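Local coordinates for DNA repair protein RecN (Deinococcus radiodurans, PDB 4ABX), which may take part in recombinational repair of damaged DNA, as an ATP-binding, SMC-like protein whose coiled-coil domain is the part described here, at residues A[14-17]-A[18-22]; A[110-113]-A[114-117]; A[149-152]-A[153-157]. All coordinates share one frame; numbering follows the deposited sequence.

The three contacts are turns of helix in the elongated, largely helical coiled-coil domain of RecN, and they follow one another along the chain without overlap. Contact 1 lies on helix 6-27 and contact 3 on helix 145-169, the first and last helices of the domain; their centres are about 10 Å apart and they touch, V21 CG2 lying 3.8 Å from A155 CB. Contact 2, at the end of helix 87-115, sits across the chain's centre, about 51 Å from contact 1 and about 50 Å from contact 3, centre to centre. The chain thus runs out and returns, so its two terminal helices pair at one end, while contact 2 meets the second subunit.

Contact 1. Residues A[14-17]-A[18-22]; sequences IDLL and AFQVQ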
# COMPACT_ATOMS: atom_id res chain seq x y z
N ILE A 14 -35.35 -55.78 -20.00
CA ILE A 14 -35.98 -55.66 -18.68
C ILE A 14 -35.06 -54.97 -17.67
O ILE A 14 -35.51 -54.11 -16.92
CB ILE A 14 -36.45 -57.03 -18.14
CG1 ILE A 14 -37.65 -57.53 -18.95
CG2 ILE A 14 -36.80 -56.95 -16.65
CD1 ILE A 14 -38.09 -58.95 -18.61
N ASP A 15 -33.79 -55.37 -17.64
CA ASP A 15 -32.81 -54.76 -16.74
C ASP A 15 -32.59 -53.29 -17.07
O ASP A 15 -32.49 -52.45 -16.18
CB ASP A 15 -31.47 -55.49 -16.80
CG ASP A 15 -31.49 -56.82 -16.06
OD1 ASP A 15 -32.37 -57.02 -15.20
OD2 ASP A 15 -30.61 -57.66 -16.34
N LEU A 16 -32.48 -52.99 -18.36
CA LEU A 16 -32.30 -51.62 -18.83
C LEU A 16 -33.42 -50.71 -18.33
O LEU A 16 -33.17 -49.67 -17.72
CB LEU A 16 -32.27 -51.60 -20.36
CG LEU A 16 -32.28 -50.25 -21.07
CD1 LEU A 16 -31.12 -49.38 -20.61
CD2 LEU A 16 -32.22 -50.46 -22.58
N LEU A 17 -34.65 -51.11 -18.58
CA LEU A 17 -35.80 -50.28 -18.25
C LEU A 17 -35.97 -50.15 -16.73
O LEU A 17 -36.24 -49.05 -16.23
CB LEU A 17 -37.07 -50.86 -18.88
CG LEU A 17 -37.07 -50.94 -20.41
CD1 LEU A 17 -38.18 -51.88 -20.90
CD2 LEU A 17 -37.21 -49.55 -21.02
N ALA A 18 -35.80 -51.25 -16.02
CA ALA A 18 -35.91 -51.22 -14.56
C ALA A 18 -34.92 -50.22 -13.98
O ALA A 18 -35.25 -49.48 -13.05
CB ALA A 18 -35.69 -52.61 -13.98
N PHE A 19 -33.71 -50.19 -14.53
CA PHE A 19 -32.66 -49.29 -14.06
C PHE A 19 -33.01 -47.84 -14.35
O PHE A 19 -32.78 -46.95 -13.52
CB PHE A 19 -31.32 -49.65 -14.73
CG PHE A 19 -30.25 -48.62 -14.52
CD1 PHE A 19 -30.18 -47.50 -15.34
CD2 PHE A 19 -29.31 -48.77 -13.51
CE1 PHE A 19 -29.20 -46.55 -15.15
CE2 PHE A 19 -28.32 -47.82 -13.32
CZ PHE A 19 -28.26 -46.70 -14.14
N GLN A 20 -33.56 -47.59 -15.53
CA GLN A 20 -33.94 -46.24 -15.90
C GLN A 20 -35.10 -45.71 -15.05
O GLN A 20 -35.08 -44.57 -14.60
CB GLN A 20 -34.28 -46.18 -17.39
CG GLN A 20 -33.04 -46.24 -18.27
CD GLN A 20 -33.35 -46.46 -19.74
OE1 GLN A 20 -34.47 -46.82 -20.11
NE2 GLN A 20 -32.36 -46.23 -20.60
N VAL A 21 -36.08 -46.57 -14.79
CA VAL A 21 -37.22 -46.23 -13.94
C VAL A 21 -36.78 -45.93 -12.52
O VAL A 21 -37.21 -44.94 -11.92
CB VAL A 21 -38.27 -47.36 -13.93
CG1 VAL A 21 -39.27 -47.18 -12.80
CG2 VAL A 21 -38.97 -47.45 -15.29
N GLN A 22 -35.90 -46.77 -11.98
CA GLN A 22 -35.35 -46.56 -10.65
C GLN A 22 -34.60 -45.23 -10.57
O GLN A 22 -34.80 -44.46 -9.63
CB GLN A 22 -34.41 -47.71 -10.26
CG GLN A 22 -33.87 -47.63 -8.85
CD GLN A 22 -32.97 -48.80 -8.49
OE1 GLN A 22 -32.45 -49.50 -9.37
NE2 GLN A 22 -32.79 -49.04 -7.19
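Helix 6-27, the first helix of the coiled-coil domain, runs regularly through residues 14-22, where L16 and L17 meet Q20. Four backbone bonds carry it, A18 N to I14 O, F19 N to D15 O, Q20 N to L16 O and V21 N to L17 O; the last is the straightest, at 167°. On the outer side L16 turns its CD1 methyl to the Q20 amide, 3.4 Å from NE2. Q20 has CG anti to its carbonyl carbon (chi1 -74°) and an extended chain, which lays the amide back along the preceding turn. Its OE1 comes 4.0 Å from L17 CD2. The long, partly apolar glutamine suits this border: its CG lies against L16 O while the amide covers the L16 methyl and F151 of helix 145-169. A serine in its place would probably leave L16 CD1 without the amide it lies against and open a gap beside F151. L17, large and apolar, suits a buried position facing helix 145-169, where it touches E158, and I14 packs on L159. V21 CG2 stands 3.3 Å from L17 O. Leucine methyls against an amide give dispersion rather than directional bonding, so the backbone bonds supply the specific polar links here.

Contact 2. Residues A[110-113]-A[114-117]; sequences LRDV and AEGS
R111 and E115, one turn apart, lie side by side and point the same way, yet their charged ends do not pair. E115 OE2 meets the arginine's methylenes instead, 3.6 Å from R111 CG, and is 5.1 Å from R111 NE; the guanidinium and carboxylate planes are turned 56° apart. The chain of R111 starts with CG anti to the backbone N (chi1 -161°) and bends at chi3, carrying the guanidinium away from the glutamate to a salt bridge between NH1 and D63 OD2. Opposite charge at this range may still steady E115 weakly. On its other flank E115 OE1 comes 3.9 Å from D112 OD1, an approach of like charges that may be eased by solvent, since both residues are exposed. E115 CG also crowds back on the main chain, 3.1 Å from R111 O, the oxygen that accepts the hydrogen bond from E115 N.

Behind these side chains the backbone holds A114 N to L110 O and E115 N to R111 O. G116 N keeps the i to i-4 bond to D112 O, at 2.9 Å though bent, and adds a weak one to V113 O; S117 N bonds to A114 O. Glycine may suit this place, since a CB here would come tight against D112 O. S117 follows in the polyproline-II region, where its short hydroxyl suits the hydrogen bond between OG and A119 N.

L110 and V113 supply the apolar contacts, L110 touching V58 and V113 touching A54 of helix 33-63; R111 (on V58) and S117 (on A51) also reach that helix. L110 also packs on L92 and V113 on V89 of the second subunit, so the end of helix 87-115 meets helix 33-63 of its own chain and the partner chain through the same two residues.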
# COMPACT_ATOMS: atom_id res chain seq x y z
N LEU A 110 -16.85 -2.42 5.96
CA LEU A 110 -16.75 -3.63 5.16
C LEU A 110 -16.75 -4.87 6.05
O LEU A 110 -17.42 -5.86 5.75
CB LEU A 110 -15.49 -3.61 4.29
CG LEU A 110 -15.52 -2.60 3.14
CD1 LEU A 110 -14.16 -2.55 2.43
CD2 LEU A 110 -16.64 -2.92 2.16
N ARG A 111 -16.00 -4.81 7.15
CA ARG A 111 -15.95 -5.92 8.09
C ARG A 111 -17.34 -6.19 8.64
O ARG A 111 -17.72 -7.34 8.85
CB ARG A 111 -14.97 -5.63 9.22
CG ARG A 111 -14.50 -6.86 9.97
CD ARG A 111 -13.66 -6.48 11.18
NE ARG A 111 -12.62 -5.51 10.87
CZ ARG A 111 -11.42 -5.82 10.39
NH1 ARG A 111 -11.10 -7.09 10.17
NH2 ARG A 111 -10.53 -4.87 10.14
N ASP A 112 -18.10 -5.12 8.88
CA ASP A 112 -19.48 -5.25 9.33
C ASP A 112 -20.36 -5.93 8.28
O ASP A 112 -21.22 -6.73 8.62
CB ASP A 112 -20.07 -3.88 9.70
CG ASP A 112 -19.54 -3.35 11.02
OD1 ASP A 112 -18.96 -4.14 11.79
OD2 ASP A 112 -19.72 -2.15 11.29
N VAL A 113 -20.14 -5.59 7.01
CA VAL A 113 -20.90 -6.22 5.93
C VAL A 113 -20.67 -7.73 5.95
O VAL A 113 -21.62 -8.51 5.91
CB VAL A 113 -20.52 -5.68 4.54
CG1 VAL A 113 -21.15 -6.54 3.43
CG2 VAL A 113 -20.93 -4.22 4.40
N ALA A 114 -19.41 -8.13 6.02
CA ALA A 114 -19.05 -9.54 6.03
C ALA A 114 -19.60 -10.24 7.27
O ALA A 114 -20.21 -11.30 7.17
CB ALA A 114 -17.54 -9.71 5.95
N GLU A 115 -19.40 -9.62 8.42
CA GLU A 115 -19.83 -10.21 9.69
C GLU A 115 -21.34 -10.37 9.79
O GLU A 115 -21.83 -11.27 10.47
CB GLU A 115 -19.30 -9.39 10.87
CG GLU A 115 -17.79 -9.51 11.08
CD GLU A 115 -17.29 -8.63 12.21
OE1 GLU A 115 -18.07 -7.80 12.72
OE2 GLU A 115 -16.11 -8.78 12.60
N GLY A 116 -22.08 -9.49 9.12
CA GLY A 116 -23.53 -9.51 9.21
C GLY A 116 -24.22 -10.19 8.04
O GLY A 116 -25.45 -10.22 7.96
N SER A 117 -23.42 -10.75 7.14
CA SER A 117 -23.92 -11.39 5.94
C SER A 117 -24.98 -12.45 6.22
O SER A 117 -24.88 -13.21 7.18
CB SER A 117 -22.77 -12.03 5.15
OG SER A 117 -23.26 -12.86 4.11

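Contact 3. Residues A[149-152]-A[153-157]; sequences VEFG and AQAAE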
# COMPACT_ATOMS: atom_id res chain seq x y z
N VAL A 149 -40.09 -37.06 -17.07
CA VAL A 149 -41.19 -37.75 -16.40
C VAL A 149 -41.90 -38.66 -17.40
O VAL A 149 -42.21 -39.82 -17.10
CB VAL A 149 -42.18 -36.75 -15.77
CG1 VAL A 149 -43.47 -37.46 -15.37
CG2 VAL A 149 -41.53 -36.06 -14.57
N GLU A 150 -42.16 -38.13 -18.59
CA GLU A 150 -42.77 -38.91 -19.66
C GLU A 150 -41.91 -40.14 -20.01
O GLU A 150 -42.44 -41.25 -20.16
CB GLU A 150 -42.98 -38.03 -20.90
CG GLU A 150 -43.47 -38.78 -22.14
CD GLU A 150 -44.89 -39.31 -21.99
OE1 GLU A 150 -45.59 -38.89 -21.04
OE2 GLU A 150 -45.31 -40.13 -22.83
N PHE A 151 -40.60 -39.93 -20.13
CA PHE A 151 -39.69 -41.03 -20.43
C PHE A 151 -39.86 -42.16 -19.42
O PHE A 151 -39.91 -43.33 -19.80
CB PHE A 151 -38.22 -40.56 -20.48
CG PHE A 151 -37.24 -41.63 -20.90
CD1 PHE A 151 -36.94 -42.69 -20.05
CD2 PHE A 151 -36.64 -41.59 -22.14
CE1 PHE A 151 -36.04 -43.69 -20.44
CE2 PHE A 151 -35.74 -42.57 -22.54
CZ PHE A 151 -35.44 -43.63 -21.69
N GLY A 152 -39.96 -41.82 -18.14
CA GLY A 152 -40.11 -42.81 -17.10
C GLY A 152 -41.45 -43.54 -17.14
O GLY A 152 -41.52 -44.74 -16.84
N ALA A 153 -42.51 -42.82 -17.48
CA ALA A 153 -43.84 -43.42 -17.61
C ALA A 153 -43.86 -44.45 -18.72
O ALA A 153 -44.39 -45.55 -18.56
CB ALA A 153 -44.89 -42.34 -17.85
N GLN A 154 -43.30 -44.09 -19.87
CA GLN A 154 -43.24 -45.00 -21.00
C GLN A 154 -42.36 -46.20 -20.66
O GLN A 154 -42.66 -47.33 -21.03
CB GLN A 154 -42.68 -44.29 -22.23
CG GLN A 154 -43.46 -43.07 -22.64
CD GLN A 154 -43.20 -42.69 -24.08
OE1 GLN A 154 -42.78 -43.53 -24.88
NE2 GLN A 154 -43.45 -41.43 -24.43
N ALA A 155 -41.26 -45.94 -19.96
CA ALA A 155 -40.34 -47.02 -19.62
C ALA A 155 -41.02 -48.03 -18.70
O ALA A 155 -40.86 -49.24 -18.89
CB ALA A 155 -39.08 -46.47 -18.97
N ALA A 156 -41.78 -47.53 -17.73
CA ALA A 156 -42.47 -48.39 -16.78
C ALA A 156 -43.52 -49.25 -17.47
O ALA A 156 -43.68 -50.43 -17.15
CB ALA A 156 -43.12 -47.55 -15.67
N GLU A 157 -44.25 -48.65 -18.41
CA GLU A 157 -45.25 -49.39 -19.17
C GLU A 157 -44.60 -50.46 -20.03
O GLU A 157 -45.02 -51.62 -20.04
CB GLU A 157 -46.08 -48.43 -20.04
CG GLU A 157 -47.06 -49.16 -20.95
CD GLU A 157 -48.07 -48.23 -21.58
OE1 GLU A 157 -47.72 -47.06 -21.87
OE2 GLU A 157 -49.22 -48.66 -21.79
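E150 begins with CG anti to its backbone N and then bends at chi2, 68°, while Q154 sets CG anti to its carbonyl carbon and runs on extended; together these torsions bring carboxylate and amide to each other one turn apart. The motif is an i to i+4 side-chain link on the exposed side of helix 145-169, the last helix of the coiled-coil domain. Q154 NE2 donates to E150 OE2 at 2.8 Å, and the oxygen receives it on its anti lone pair, away from OE1. The planes of the two groups stand 75° apart, and the acceptor lies somewhat out of the amide plane. The same carboxylate oxygen, E150 OE2, also lies against the glutamine's aliphatic part, 3.5 Å from Q154 CG. Glutamate and glutamine suit an outer face, as their polar ends can meet each other or water.

Beneath them the helix runs on regularly, with Q154 N bonded to E150 O and A155 N to F151 O. A156 N to G152 O continues the series.

On the other side of the helix the residues are apolar. F151 reaches across to I24 of helix 6-27, and its ring meets that of Y141 with the planes about 50° apart. A155 is buried, and its small methyl is consistent with a close approach of the two helices. Within this turn the alanine also nears the phenylalanine: A155 CB approaches the ring obliquely, 4.4 Å from F151 CE1.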